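Local atomic coordinates of Alr1585 protein (Nostoc sp., PDB entry 5C2I), a protein that probably uses its haem and hydrogen peroxide to oxidise dyes and related substrates, as a DyP-type peroxidase that assembles as a tetramer of two asymmetric dimers. Residues H38-S43 and A155-V160; E53-V58 and Y105-P110. The protein carries 1 engineered substitution. All blocks are in the same frame, centred on the assembly; numbering follows the deposited sequence.

Contact 1. Residues H38-S43 and A155-V160; sequences HGRDHS and ADDDIV
R40 NH1 reaches across to D156 OD1, a long salt bridge of 3.4 Å in which the carboxylate oxygen lies at the edge of the guanidinium, close to its plane. The same nitrogen donates to D91 O and to a water that accepts from D157 N, while R40 NH2 pairs with E79, so several partners fix the rotation of the group. D156 OD2 accepts from D158 N in an Asx turn that leads the chain toward helix 159-176. Here strands 42-50 and 150-156 of the antiparallel sheet of the DyP barrel domain end their pairing, with D156 N bonding to H42 O at 3.0 Å and only a weak bond returning from H42 N. Beyond this pair the D157 side chain takes over, its OD1 accepting from D41 N at 2.8 Å; a second water joins D157 OD2 to G39 O. H42, its CG anti to the carbonyl carbon (chi1 -64°), lays its ring over I159, whose CB stands 3.7 Å from the ring centroid, almost on the normal, while D157 O meets the edge near CD2. An alanine in place of H42 would probably leave I159 CB without its aromatic cover and weaken packing on V160 of the second subunit. On the sheet face of A155 and S43, A155 CB sits over the H38 ring, which R40 N holds by bonding to ND1 in the ring plane at 2.9 Å.

Contact 2. Residues E53-V58 and Y105-P110; sequences EQVEVV and YLEIEP
Y105 lies against V55 and V58 at the start of helix 55-68. Beyond its CB, CG lies anti to the backbone N (chi1 175°). CE1 lies 3.9 Å from V58 CG2 and also packs on V55 CA. Further out, CZ lies 4.0 Å from V55 CG2, the methyl that covers one face of the ring, whereas V58 CG2 comes in obliquely. At the tip, OH rests 3.2 Å from Q54 C, at the N-cap residue of the helix, and 3.5 Å from V58 CG2; its hydrogen-bond partner is K51 O, just ahead of the segment. A largely apolar ring thus carries one polar atom, and that atom is satisfied by the backbone that leads into the helix. L106, next along the chain, brings CD2 into the plane of the Y105 ring at its edge and also 3.9 Å from V58 CG1. E107 closes helix 100-105 with a Schellman motif, its phi positive at 57°, and this turn carries its extended side chain to V55, where OE2 lies 3.8 Å from CG2. The tyrosine therefore joins the end of helix 100-105 to the start of helix 55-68; its ring also meets F50 on strand 42-50 and H149 just before strand 150-156, while V58 touches I176 at the end of helix 159-176.

Contacts 1 and 2 lie in one domain and are linked by elements that run from one to the other. Strand 42-50 starts at contact 1 and runs to F50 beside Y105, and the chain then passes into helix 55-68; helix 159-176 likewise begins at contact 1 and ends at I176 beside contact 2. Their centres are 31 Å apart and they do not touch. Neither is deep core: contact 1 is a surface contact, contact 2 partly buried. The first, with strand pairing, charged side chains and bridging waters, also packs on the second subunit. The second has no clear hydrogen bond between its segments, relies on apolar side chains around one tyrosine, and meets no other chain of the assembly.

Contact 1. Residues H38-S43 and A155-V160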
loop_
_atom_site.group_PDB
_atom_site.type_symbol
_atom_site.label_atom_id
_atom_site.label_comp_id
_atom_site.label_asym_id
_atom_site.label_seq_id
_atom_site.Cartn_x
_atom_site.Cartn_y
_atom_site.Cartn_z
ATOM N N HIS A 38 2.823 -3.594 25.871
ATOM C CA HIS A 38 2.616 -4.839 25.090
ATOM C C HIS A 38 2.948 -4.664 23.599
ATOM O O HIS A 38 3.260 -5.640 22.941
ATOM C CB HIS A 38 1.212 -5.448 25.299
ATOM C CG HIS A 38 0.070 -4.580 24.862
ATOM N ND1 HIS A 38 -0.149 -4.243 23.539
ATOM C CD2 HIS A 38 -0.964 -4.051 25.559
ATOM C CE1 HIS A 38 -1.247 -3.514 23.450
ATOM N NE2 HIS A 38 -1.765 -3.384 24.661
ATOM N N GLY A 39 2.886 -3.442 23.107
ATOM C CA GLY A 39 3.244 -3.122 21.720
ATOM C C GLY A 39 2.368 -3.692 20.601
ATOM O O GLY A 39 2.800 -3.745 19.453
ATOM N N ARG A 40 1.184 -4.208 20.929
ATOM C CA ARG A 40 0.306 -4.798 19.911
ATOM C C ARG A 40 -0.540 -3.694 19.297
ATOM O O ARG A 40 -0.901 -2.709 19.960
ATOM C CB ARG A 40 -0.599 -5.900 20.490
ATOM C CG ARG A 40 0.091 -6.997 21.323
ATOM C CD ARG A 40 1.103 -7.862 20.573
ATOM N NE ARG A 40 1.636 -8.857 21.535
ATOM C CZ ARG A 40 1.268 -10.128 21.643
ATOM N NH1 ARG A 40 0.381 -10.704 20.820
ATOM N NH2 ARG A 40 1.764 -10.869 22.626
ATOM N N ASP A 41 -0.901 -3.885 18.043
ATOM C CA ASP A 41 -1.623 -2.848 17.292
ATOM C C ASP A 41 -3.111 -2.710 17.617
ATOM O O ASP A 41 -3.709 -1.688 17.331
ATOM C CB ASP A 41 -1.496 -3.119 15.801
ATOM C CG ASP A 41 -0.157 -2.673 15.261
ATOM O OD1 ASP A 41 0.328 -1.580 15.692
ATOM O OD2 ASP A 41 0.375 -3.425 14.407
ATOM N N HIS A 42 -3.685 -3.723 18.216
ATOM C CA HIS A 42 -5.123 -3.722 18.495
ATOM C C HIS A 42 -5.361 -4.267 19.892
ATOM O O HIS A 42 -4.656 -5.168 20.354
ATOM C CB HIS A 42 -5.865 -4.583 17.488
ATOM C CG HIS A 42 -5.779 -4.077 16.097
ATOM N ND1 HIS A 42 -6.594 -3.065 15.628
ATOM C CD2 HIS A 42 -4.945 -4.399 15.081
ATOM C CE1 HIS A 42 -6.241 -2.764 14.388
ATOM N NE2 HIS A 42 -5.248 -3.566 14.030
ATOM N N SER A 43 -6.365 -3.722 20.556
ATOM C CA SER A 43 -6.721 -4.245 21.834
ATOM C C SER A 43 -8.217 -4.180 22.056
ATOM O O SER A 43 -8.945 -3.447 21.350
ATOM C CB SER A 43 -5.977 -3.496 22.914
ATOM O OG SER A 43 -6.376 -2.182 22.906
ATOM N N ALA A 155 -4.936 -8.162 23.639
ATOM C CA ALA A 155 -4.300 -7.445 22.572
ATOM C C ALA A 155 -3.544 -8.353 21.614
ATOM O O ALA A 155 -3.041 -9.411 21.991
ATOM C CB ALA A 155 -3.372 -6.339 23.144
ATOM N N ASP A 156 -3.494 -7.935 20.365
ATOM C CA ASP A 156 -2.883 -8.708 19.326
ATOM C C ASP A 156 -2.705 -7.810 18.089
ATOM O O ASP A 156 -3.463 -6.883 17.896
ATOM C CB ASP A 156 -3.738 -9.901 18.927
ATOM C CG ASP A 156 -2.904 -11.016 18.282
ATOM O OD1 ASP A 156 -2.290 -11.818 19.040
ATOM O OD2 ASP A 156 -2.770 -11.054 17.041
ATOM N N ASP A 157 -1.695 -8.113 17.267
ATOM C CA ASP A 157 -1.542 -7.384 15.993
ATOM C C ASP A 157 -2.561 -7.783 14.917
ATOM O O ASP A 157 -2.858 -6.970 14.045
ATOM C CB ASP A 157 -0.134 -7.590 15.440
ATOM C CG ASP A 157 0.934 -6.886 16.300
ATOM O OD1 ASP A 157 0.698 -5.820 16.852
ATOM O OD2 ASP A 157 2.033 -7.445 16.377
ATOM N N ASP A 158 -3.053 -9.016 14.960
ATOM C CA ASP A 158 -3.990 -9.519 13.958
ATOM C C ASP A 158 -5.430 -9.249 14.487
ATOM O O ASP A 158 -5.908 -9.944 15.371
ATOM C CB ASP A 158 -3.767 -11.010 13.742
ATOM C CG ASP A 158 -4.746 -11.641 12.708
ATOM O OD1 ASP A 158 -5.855 -11.153 12.470
ATOM O OD2 ASP A 158 -4.434 -12.730 12.181
ATOM N N ILE A 159 -6.067 -8.212 13.960
ATOM C CA ILE A 159 -7.386 -7.792 14.517
ATOM C C ILE A 159 -8.453 -8.899 14.383
ATOM O O ILE A 159 -9.154 -9.180 15.317
ATOM C CB ILE A 159 -7.849 -6.443 13.909
ATOM C CG1 ILE A 159 -9.142 -5.953 14.538
ATOM C CG2 ILE A 159 -8.042 -6.514 12.403
ATOM C CD1 ILE A 159 -9.143 -5.861 16.045
ATOM N N VAL A 160 -8.543 -9.569 13.241
ATOM C CA VAL A 160 -9.611 -10.573 13.054
ATOM C C VAL A 160 -9.451 -11.710 14.048
ATOM O O VAL A 160 -10.393 -12.092 14.730
ATOM C CB VAL A 160 -9.635 -11.114 11.636
ATOM C CG1 VAL A 160 -10.558 -12.324 11.539
ATOM C CG2 VAL A 160 -10.059 -10.008 10.662
HETATM O O HOH W 1 3.698 -6.347 18.078
HETATM O O HOH W 2 0.299 -10.069 18.021
#

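Contact 2. Residues E53-V58 and Y105-P110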
loop_
_atom_site.group_PDB
_atom_site.type_symbol
_atom_site.label_atom_id
_atom_site.label_comp_id
_atom_site.label_asym_id
_atom_site.label_seq_id
_atom_site.Cartn_x
_atom_site.Cartn_y
_atom_site.Cartn_z
ATOM N N GLU A 53 -24.103 -12.968 43.893
ATOM C CA GLU A 53 -24.191 -14.282 44.519
ATOM C C GLU A 53 -23.498 -15.369 43.715
ATOM O O GLU A 53 -23.812 -16.524 43.883
ATOM C CB GLU A 53 -25.658 -14.700 44.733
ATOM C CG GLU A 53 -26.561 -13.580 45.230
ATOM C CD GLU A 53 -26.438 -13.353 46.714
ATOM O OE1 GLU A 53 -26.683 -14.342 47.472
ATOM O OE2 GLU A 53 -26.161 -12.185 47.116
ATOM N N GLN A 54 -22.513 -15.012 42.903
ATOM C CA GLN A 54 -21.773 -16.012 42.119
ATOM C C GLN A 54 -20.281 -15.983 42.382
ATOM O O GLN A 54 -19.478 -16.283 41.499
ATOM C CB GLN A 54 -22.057 -15.793 40.642
ATOM C CG GLN A 54 -23.548 -15.752 40.368
ATOM C CD GLN A 54 -23.930 -16.601 39.203
ATOM O OE1 GLN A 54 -23.728 -17.809 39.215
ATOM N NE2 GLN A 54 -24.502 -15.979 38.191
ATOM N N VAL A 55 -19.915 -15.701 43.623
ATOM C CA VAL A 55 -18.519 -15.446 43.957
ATOM C C VAL A 55 -17.647 -16.645 43.609
ATOM O O VAL A 55 -16.602 -16.499 42.974
ATOM C CB VAL A 55 -18.328 -15.078 45.438
ATOM C CG1 VAL A 55 -16.844 -14.861 45.721
ATOM C CG2 VAL A 55 -19.140 -13.826 45.773
ATOM N N GLU A 56 -18.074 -17.839 44.002
ATOM C CA GLU A 56 -17.212 -19.013 43.807
ATOM C C GLU A 56 -16.980 -19.301 42.314
ATOM O O GLU A 56 -15.835 -19.521 41.900
ATOM C CB GLU A 56 -17.793 -20.244 44.531
ATOM C CG GLU A 56 -17.128 -21.599 44.257
ATOM C CD GLU A 56 -15.705 -21.790 44.798
ATOM O OE1 GLU A 56 -15.386 -21.244 45.899
ATOM O OE2 GLU A 56 -14.878 -22.515 44.123
ATOM N N VAL A 57 -18.020 -19.265 41.491
ATOM C CA VAL A 57 -17.805 -19.517 40.046
ATOM C C VAL A 57 -17.070 -18.371 39.360
ATOM O O VAL A 57 -16.312 -18.578 38.379
ATOM C CB VAL A 57 -19.105 -19.887 39.291
ATOM C CG1 VAL A 57 -19.659 -21.194 39.822
ATOM C CG2 VAL A 57 -20.148 -18.792 39.372
ATOM N N VAL A 58 -17.219 -17.152 39.874
ATOM C CA VAL A 58 -16.398 -16.044 39.394
ATOM C C VAL A 58 -14.935 -16.292 39.681
ATOM O O VAL A 58 -14.069 -16.112 38.804
ATOM C CB VAL A 58 -16.833 -14.688 39.996
ATOM C CG1 VAL A 58 -15.778 -13.603 39.778
ATOM C CG2 VAL A 58 -18.162 -14.265 39.392
ATOM N N TYR A 105 -16.399 -7.503 46.025
ATOM C CA TYR A 105 -17.230 -8.558 45.438
ATOM C C TYR A 105 -16.614 -9.947 45.707
ATOM O O TYR A 105 -17.330 -10.880 46.053
ATOM C CB TYR A 105 -17.406 -8.358 43.918
ATOM C CG TYR A 105 -18.145 -9.521 43.330
ATOM C CD1 TYR A 105 -17.461 -10.659 42.934
ATOM C CD2 TYR A 105 -19.522 -9.510 43.227
ATOM C CE1 TYR A 105 -18.153 -11.765 42.449
ATOM C CE2 TYR A 105 -20.221 -10.592 42.729
ATOM C CZ TYR A 105 -19.529 -11.722 42.342
ATOM O OH TYR A 105 -20.234 -12.830 41.858
ATOM N N LEU A 106 -15.301 -10.032 45.591
ATOM C CA LEU A 106 -14.559 -11.250 45.806
ATOM C C LEU A 106 -14.361 -11.628 47.276
ATOM O O LEU A 106 -13.717 -12.615 47.574
ATOM C CB LEU A 106 -13.203 -11.166 45.074
ATOM C CG LEU A 106 -13.332 -11.127 43.555
ATOM C CD1 LEU A 106 -11.968 -10.801 42.945
ATOM C CD2 LEU A 106 -13.904 -12.415 42.987
ATOM N N GLU A 107 -14.971 -10.876 48.194
ATOM C CA GLU A 107 -14.934 -11.185 49.633
ATOM C C GLU A 107 -13.505 -11.263 50.170
ATOM O O GLU A 107 -13.181 -12.062 51.061
ATOM C CB GLU A 107 -15.736 -12.449 49.964
ATOM C CG GLU A 107 -17.158 -12.386 49.451
ATOM C CD GLU A 107 -17.972 -13.650 49.674
ATOM O OE1 GLU A 107 -17.401 -14.731 49.917
ATOM O OE2 GLU A 107 -19.192 -13.528 49.607
ATOM N N ILE A 108 -12.679 -10.345 49.683
ATOM C CA ILE A 108 -11.342 -10.121 50.234
ATOM C C ILE A 108 -11.457 -9.102 51.386
ATOM O O ILE A 108 -11.996 -7.996 51.204
ATOM C CB ILE A 108 -10.396 -9.579 49.144
ATOM C CG1 ILE A 108 -10.313 -10.551 47.948
ATOM C CG2 ILE A 108 -9.022 -9.279 49.723
ATOM C CD1 ILE A 108 -9.836 -11.947 48.264
ATOM N N GLU A 109 -10.939 -9.450 52.551
ATOM C CA GLU A 109 -11.005 -8.569 53.723
ATOM C C GLU A 109 -10.404 -7.177 53.398
ATOM O O GLU A 109 -9.380 -7.107 52.756
ATOM C CB GLU A 109 -10.255 -9.143 54.937
ATOM C CG GLU A 109 -10.700 -10.513 55.450
ATOM C CD GLU A 109 -12.013 -10.507 56.177
ATOM O OE1 GLU A 109 -12.650 -9.428 56.288
ATOM O OE2 GLU A 109 -12.418 -11.602 56.661
ATOM N N PRO A 110 -10.989 -6.103 53.958
ATOM C CA PRO A 110 -10.487 -4.723 53.751
ATOM C C PRO A 110 -9.005 -4.526 53.976
ATOM O O PRO A 110 -8.342 -3.879 53.166
ATOM C CB PRO A 110 -11.321 -3.871 54.732
ATOM C CG PRO A 110 -12.527 -4.674 55.001
ATOM C CD PRO A 110 -12.218 -6.123 54.763
#